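Local coordinates for protein mandelate racemase/muconate lactonizing enzyme (Polaromonas sp., PDB 2OG9) that probably catalyses a mandelate racemase-type isomerisation of a carboxylate substrate, as a member of the enolase superfamily, at residues M44-T56 and L63-F77. Numbering follows the deposited sequence.
Sequences MTEIAILFAEIET and LGFSYSKRAGGPGQF
Chi1 of Leu50, 170°, turns CG away from the backbone N and carries the side chain toward the helix that begins at Gly73; there CD1 reaches the edge of the Phe77 ring, 4.1 Å from Phe77 CD1. Ser66, its strand partner, holds OG between backbone N and carbonyl carbon (chi1 58°), against Leu50 CB: Ser66 OG donates to Gln76 OE1 at 3.1 Å, well above the amide plane. Strands 46-56 and 61-69 form an antiparallel hairpin in the sheet of the enolase-type N-terminal domain, paired N-H…O bonds linking Ala48 with Ser68, Leu50 with Ser66 and Ala52 with Gly64; the chain then turns back into helix 73-83, whose first turn packs over Ala48 and Leu50. Gly73 CA sits 3.6 Å from Ala48 CB, where a side chain would clash. Gln76 NE2 binds Tyr67 O at 3.0 Å and also Gln117, while a water that donates firmly to Gln76 OE1 also reaches Ala48 O, though weakly. A leucine in place of Gln76 would probably leave Ser66 OG and Tyr67 O without these mates. On the other face Ile49 CG2 lies over one face of the Phe51 ring, whose CD1 meets Phe65 CB at 3.8 Å. Beyond, Tyr67 OH bonds to Asp288 and Arg291.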
loop_
_atom_site.group_PDB
_atom_site.type_symbol
_atom_site.label_atom_id
_atom_site.label_comp_id
_atom_site.label_asym_id
_atom_site.label_seq_id
_atom_site.Cartn_x
_atom_site.Cartn_y
_atom_site.Cartn_z
HETATM N N MSE A 44 -44.476 8.401 6.511
HETATM C CA MSE A 44 -44.716 6.993 6.208
HETATM C C MSE A 44 -45.811 6.442 7.111
HETATM O O MSE A 44 -45.694 6.479 8.335
HETATM C CB MSE A 44 -43.430 6.186 6.394
HETATM C CG MSE A 44 -43.593 4.705 6.115
HETATM SE SE MSE A 44 -41.900 3.789 6.109
HETATM C CE MSE A 44 -41.786 3.307 7.971
ATOM N N THR A 45 -46.867 5.914 6.504
ATOM C CA THR A 45 -47.996 5.388 7.263
ATOM C C THR A 45 -48.189 3.880 7.154
ATOM O O THR A 45 -49.089 3.322 7.784
ATOM C CB THR A 45 -49.302 6.064 6.819
ATOM O OG1 THR A 45 -49.565 5.739 5.447
ATOM C CG2 THR A 45 -49.188 7.577 6.958
ATOM N N GLU A 46 -47.350 3.224 6.360
ATOM C CA GLU A 46 -47.461 1.780 6.185
ATOM C C GLU A 46 -46.169 1.151 5.678
ATOM O O GLU A 46 -45.272 1.849 5.204
ATOM C CB GLU A 46 -48.598 1.460 5.211
ATOM C CG GLU A 46 -48.557 2.269 3.925
ATOM C CD GLU A 46 -49.617 1.837 2.932
ATOM O OE1 GLU A 46 -50.755 1.543 3.361
ATOM O OE2 GLU A 46 -49.314 1.797 1.722
ATOM N N ILE A 47 -46.082 -0.169 5.793
ATOM C CA ILE A 47 -44.913 -0.908 5.327
ATOM C C ILE A 47 -45.398 -2.085 4.487
ATOM O O ILE A 47 -46.254 -2.859 4.925
ATOM C CB ILE A 47 -44.065 -1.440 6.506
ATOM C CG1 ILE A 47 -43.512 -0.270 7.320
ATOM C CG2 ILE A 47 -42.911 -2.293 5.979
ATOM C CD1 ILE A 47 -42.691 -0.694 8.522
ATOM N N ALA A 48 -44.861 -2.210 3.275
ATOM C CA ALA A 48 -45.247 -3.298 2.386
ATOM C C ALA A 48 -44.442 -4.546 2.721
ATOM O O ALA A 48 -43.216 -4.527 2.663
ATOM C CB ALA A 48 -45.011 -2.889 0.928
ATOM N N ILE A 49 -45.127 -5.631 3.068
ATOM C CA ILE A 49 -44.444 -6.871 3.414
ATOM C C ILE A 49 -44.690 -7.919 2.334
ATOM O O ILE A 49 -45.828 -8.130 1.923
ATOM C CB ILE A 49 -44.970 -7.457 4.754
ATOM C CG1 ILE A 49 -44.941 -6.392 5.859
ATOM C CG2 ILE A 49 -44.150 -8.678 5.138
ATOM C CD1 ILE A 49 -43.556 -5.948 6.273
ATOM N N LEU A 50 -43.628 -8.562 1.862
ATOM C CA LEU A 50 -43.781 -9.614 0.861
ATOM C C LEU A 50 -43.617 -10.962 1.548
ATOM O O LEU A 50 -42.535 -11.298 2.020
ATOM C CB LEU A 50 -42.732 -9.487 -0.250
ATOM C CG LEU A 50 -42.678 -10.689 -1.204
ATOM C CD1 LEU A 50 -43.983 -10.775 -1.976
ATOM C CD2 LEU A 50 -41.496 -10.559 -2.153
ATOM N N PHE A 51 -44.701 -11.728 1.627
ATOM C CA PHE A 51 -44.645 -13.043 2.246
ATOM C C PHE A 51 -44.481 -14.122 1.183
ATOM O O PHE A 51 -45.087 -14.052 0.113
ATOM C CB PHE A 51 -45.929 -13.325 3.036
ATOM C CG PHE A 51 -46.016 -12.594 4.345
ATOM C CD1 PHE A 51 -45.157 -12.913 5.394
ATOM C CD2 PHE A 51 -46.959 -11.585 4.530
ATOM C CE1 PHE A 51 -45.236 -12.234 6.614
ATOM C CE2 PHE A 51 -47.044 -10.900 5.745
ATOM C CZ PHE A 51 -46.180 -11.227 6.786
ATOM N N ALA A 52 -43.646 -15.109 1.481
ATOM C CA ALA A 52 -43.431 -16.231 0.581
ATOM C C ALA A 52 -43.679 -17.496 1.382
ATOM O O ALA A 52 -43.160 -17.654 2.496
ATOM C CB ALA A 52 -42.006 -16.226 0.040
ATOM N N GLU A 53 -44.498 -18.380 0.821
ATOM C CA GLU A 53 -44.817 -19.656 1.447
ATOM C C GLU A 53 -44.356 -20.731 0.478
ATOM O O GLU A 53 -44.627 -20.655 -0.725
ATOM C CB GLU A 53 -46.323 -19.779 1.686
ATOM C CG GLU A 53 -46.862 -18.829 2.746
ATOM C CD GLU A 53 -48.381 -18.753 2.734
ATOM O OE1 GLU A 53 -48.933 -17.834 2.090
ATOM O OE2 GLU A 53 -49.022 -19.624 3.357
ATOM N N ILE A 54 -43.645 -21.719 1.002
ATOM C CA ILE A 54 -43.125 -22.808 0.188
ATOM C C ILE A 54 -43.497 -24.144 0.821
ATOM O O ILE A 54 -43.373 -24.325 2.038
ATOM C CB ILE A 54 -41.576 -22.715 0.065
ATOM C CG1 ILE A 54 -41.183 -21.413 -0.644
ATOM C CG2 ILE A 54 -41.034 -23.907 -0.707
ATOM C CD1 ILE A 54 -39.671 -21.200 -0.735
ATOM N N GLU A 55 -43.955 -25.076 -0.007
ATOM C CA GLU A 55 -44.337 -26.404 0.459
ATOM C C GLU A 55 -43.760 -27.446 -0.493
ATOM O O GLU A 55 -43.605 -27.185 -1.684
ATOM C CB GLU A 55 -45.865 -26.511 0.555
ATOM C CG GLU A 55 -46.426 -25.832 1.802
ATOM C CD GLU A 55 -47.948 -25.819 1.862
ATOM O OE1 GLU A 55 -48.587 -26.759 1.339
ATOM O OE2 GLU A 55 -48.503 -24.868 2.454
ATOM N N THR A 56 -43.441 -28.624 0.035
ATOM C CA THR A 56 -42.825 -29.676 -0.769
ATOM C C THR A 56 -43.636 -30.965 -0.864
ATOM O O THR A 56 -44.592 -31.170 -0.120
ATOM C CB THR A 56 -41.450 -30.045 -0.200
ATOM O OG1 THR A 56 -41.625 -30.722 1.052
ATOM C CG2 THR A 56 -40.609 -28.786 0.026
ATOM N N LEU A 63 -41.944 -20.391 5.685
ATOM C CA LEU A 63 -42.492 -19.052 5.558
ATOM C C LEU A 63 -41.348 -18.054 5.670
ATOM O O LEU A 63 -40.492 -18.180 6.546
ATOM C CB LEU A 63 -43.508 -18.779 6.672
ATOM C CG LEU A 63 -44.070 -17.353 6.789
ATOM C CD1 LEU A 63 -44.861 -16.988 5.543
ATOM C CD2 LEU A 63 -44.972 -17.263 8.026
ATOM N N GLY A 64 -41.336 -17.070 4.781
ATOM C CA GLY A 64 -40.294 -16.058 4.808
ATOM C C GLY A 64 -40.869 -14.733 4.364
ATOM O O GLY A 64 -42.033 -14.663 3.953
ATOM N N PHE A 65 -40.077 -13.667 4.442
ATOM C CA PHE A 65 -40.581 -12.374 4.013
ATOM C C PHE A 65 -39.481 -11.362 3.754
ATOM O O PHE A 65 -38.342 -11.545 4.168
ATOM C CB PHE A 65 -41.566 -11.816 5.056
ATOM C CG PHE A 65 -40.930 -11.431 6.368
ATOM C CD1 PHE A 65 -40.427 -10.148 6.562
ATOM C CD2 PHE A 65 -40.831 -12.351 7.405
ATOM C CE1 PHE A 65 -39.835 -9.780 7.771
ATOM C CE2 PHE A 65 -40.240 -11.997 8.620
ATOM C CZ PHE A 65 -39.740 -10.704 8.801
ATOM N N SER A 66 -39.834 -10.318 3.018
ATOM C CA SER A 66 -38.935 -9.210 2.738
ATOM C C SER A 66 -39.866 -8.020 2.919
ATOM O O SER A 66 -41.049 -8.207 3.228
ATOM C CB SER A 66 -38.364 -9.276 1.312
ATOM O OG SER A 66 -39.383 -9.275 0.329
ATOM N N TYR A 67 -39.367 -6.804 2.743
ATOM C CA TYR A 67 -40.220 -5.646 2.947
ATOM C C TYR A 67 -39.688 -4.418 2.230
ATOM O O TYR A 67 -38.560 -4.403 1.741
ATOM C CB TYR A 67 -40.312 -5.342 4.447
ATOM C CG TYR A 67 -39.071 -4.672 4.995
ATOM C CD1 TYR A 67 -38.965 -3.284 5.033
ATOM C CD2 TYR A 67 -37.979 -5.423 5.419
ATOM C CE1 TYR A 67 -37.805 -2.659 5.480
ATOM C CE2 TYR A 67 -36.809 -4.809 5.867
ATOM C CZ TYR A 67 -36.730 -3.425 5.892
ATOM O OH TYR A 67 -35.579 -2.800 6.317
ATOM N N SER A 68 -40.521 -3.388 2.181
ATOM C CA SER A 68 -40.155 -2.121 1.575
ATOM C C SER A 68 -40.774 -1.014 2.407
ATOM O O SER A 68 -41.970 -1.045 2.706
ATOM C CB SER A 68 -40.689 -2.003 0.144
ATOM O OG SER A 68 -40.198 -3.037 -0.683
ATOM N N LYS A 69 -39.944 -0.061 2.807
ATOM C CA LYS A 69 -40.406 1.103 3.549
ATOM C C LYS A 69 -40.410 2.148 2.443
ATOM O O LYS A 69 -39.361 2.469 1.885
ATOM C CB LYS A 69 -39.415 1.459 4.655
ATOM C CG LYS A 69 -39.503 0.528 5.860
ATOM C CD LYS A 69 -38.288 0.663 6.770
ATOM C CE LYS A 69 -38.685 1.057 8.183
ATOM N NZ LYS A 69 -37.534 1.040 9.137
ATOM N N ARG A 70 -41.593 2.648 2.113
ATOM C CA ARG A 70 -41.774 3.609 1.029
ATOM C C ARG A 70 -41.808 2.803 -0.272
ATOM O O ARG A 70 -42.108 1.615 -0.242
ATOM C CB ARG A 70 -40.659 4.667 1.020
ATOM C CG ARG A 70 -40.692 5.551 2.268
ATOM C CD ARG A 70 -39.691 6.696 2.218
ATOM N NE ARG A 70 -39.645 7.424 3.487
ATOM C CZ ARG A 70 -40.655 8.131 3.990
ATOM N NH1 ARG A 70 -41.804 8.220 3.332
ATOM N NH2 ARG A 70 -40.519 8.743 5.160
ATOM N N ALA A 71 -41.495 3.418 -1.406
ATOM C CA ALA A 71 -41.567 2.702 -2.679
ATOM C C ALA A 71 -40.781 1.393 -2.731
ATOM O O ALA A 71 -39.647 1.313 -2.268
ATOM C CB ALA A 71 -41.130 3.623 -3.816
ATOM N N GLY A 72 -41.398 0.360 -3.296
ATOM C CA GLY A 72 -40.719 -0.915 -3.405
ATOM C C GLY A 72 -41.609 -2.140 -3.341
ATOM O O GLY A 72 -41.314 -3.142 -3.989
ATOM N N GLY A 73 -42.690 -2.062 -2.565
ATOM C CA GLY A 73 -43.599 -3.189 -2.419
ATOM C C GLY A 73 -44.088 -3.788 -3.726
ATOM O O GLY A 73 -43.958 -4.997 -3.945
ATOM N N PRO A 74 -44.684 -2.974 -4.609
ATOM C CA PRO A 74 -45.180 -3.469 -5.898
ATOM C C PRO A 74 -44.092 -4.145 -6.744
ATOM O O PRO A 74 -44.321 -5.192 -7.353
ATOM C CB PRO A 74 -45.719 -2.205 -6.557
ATOM C CG PRO A 74 -46.262 -1.443 -5.387
ATOM C CD PRO A 74 -45.152 -1.598 -4.361
ATOM N N GLY A 75 -42.911 -3.534 -6.781
ATOM C CA GLY A 75 -41.821 -4.088 -7.563
ATOM C C GLY A 75 -41.359 -5.439 -7.051
ATOM O O GLY A 75 -41.100 -6.346 -7.840
ATOM N N GLN A 76 -41.246 -5.574 -5.729
ATOM C CA GLN A 76 -40.816 -6.833 -5.132
ATOM C C GLN A 76 -41.805 -7.943 -5.445
ATOM O O GLN A 76 -41.415 -9.050 -5.809
ATOM C CB GLN A 76 -40.689 -6.710 -3.609
ATOM C CG GLN A 76 -39.544 -5.839 -3.110
ATOM C CD GLN A 76 -39.378 -5.940 -1.598
ATOM O OE1 GLN A 76 -40.226 -6.513 -0.914
ATOM N NE2 GLN A 76 -38.292 -5.385 -1.074
ATOM N N PHE A 77 -43.092 -7.652 -5.296
ATOM C CA PHE A 77 -44.113 -8.656 -5.559
ATOM C C PHE A 77 -44.096 -9.098 -7.011
ATOM O O PHE A 77 -44.094 -10.289 -7.300
ATOM C CB PHE A 77 -45.512 -8.125 -5.229
ATOM C CG PHE A 77 -46.614 -9.089 -5.596
ATOM C CD1 PHE A 77 -46.891 -10.189 -4.790
ATOM C CD2 PHE A 77 -47.328 -8.933 -6.786
ATOM C CE1 PHE A 77 -47.857 -11.124 -5.159
ATOM C CE2 PHE A 77 -48.300 -9.866 -7.164
ATOM C CZ PHE A 77 -48.562 -10.962 -6.349
HETATM O O HOH W 1 -44.121 2.225 2.868
HETATM O O HOH W 2 -42.721 -5.588 -0.042
#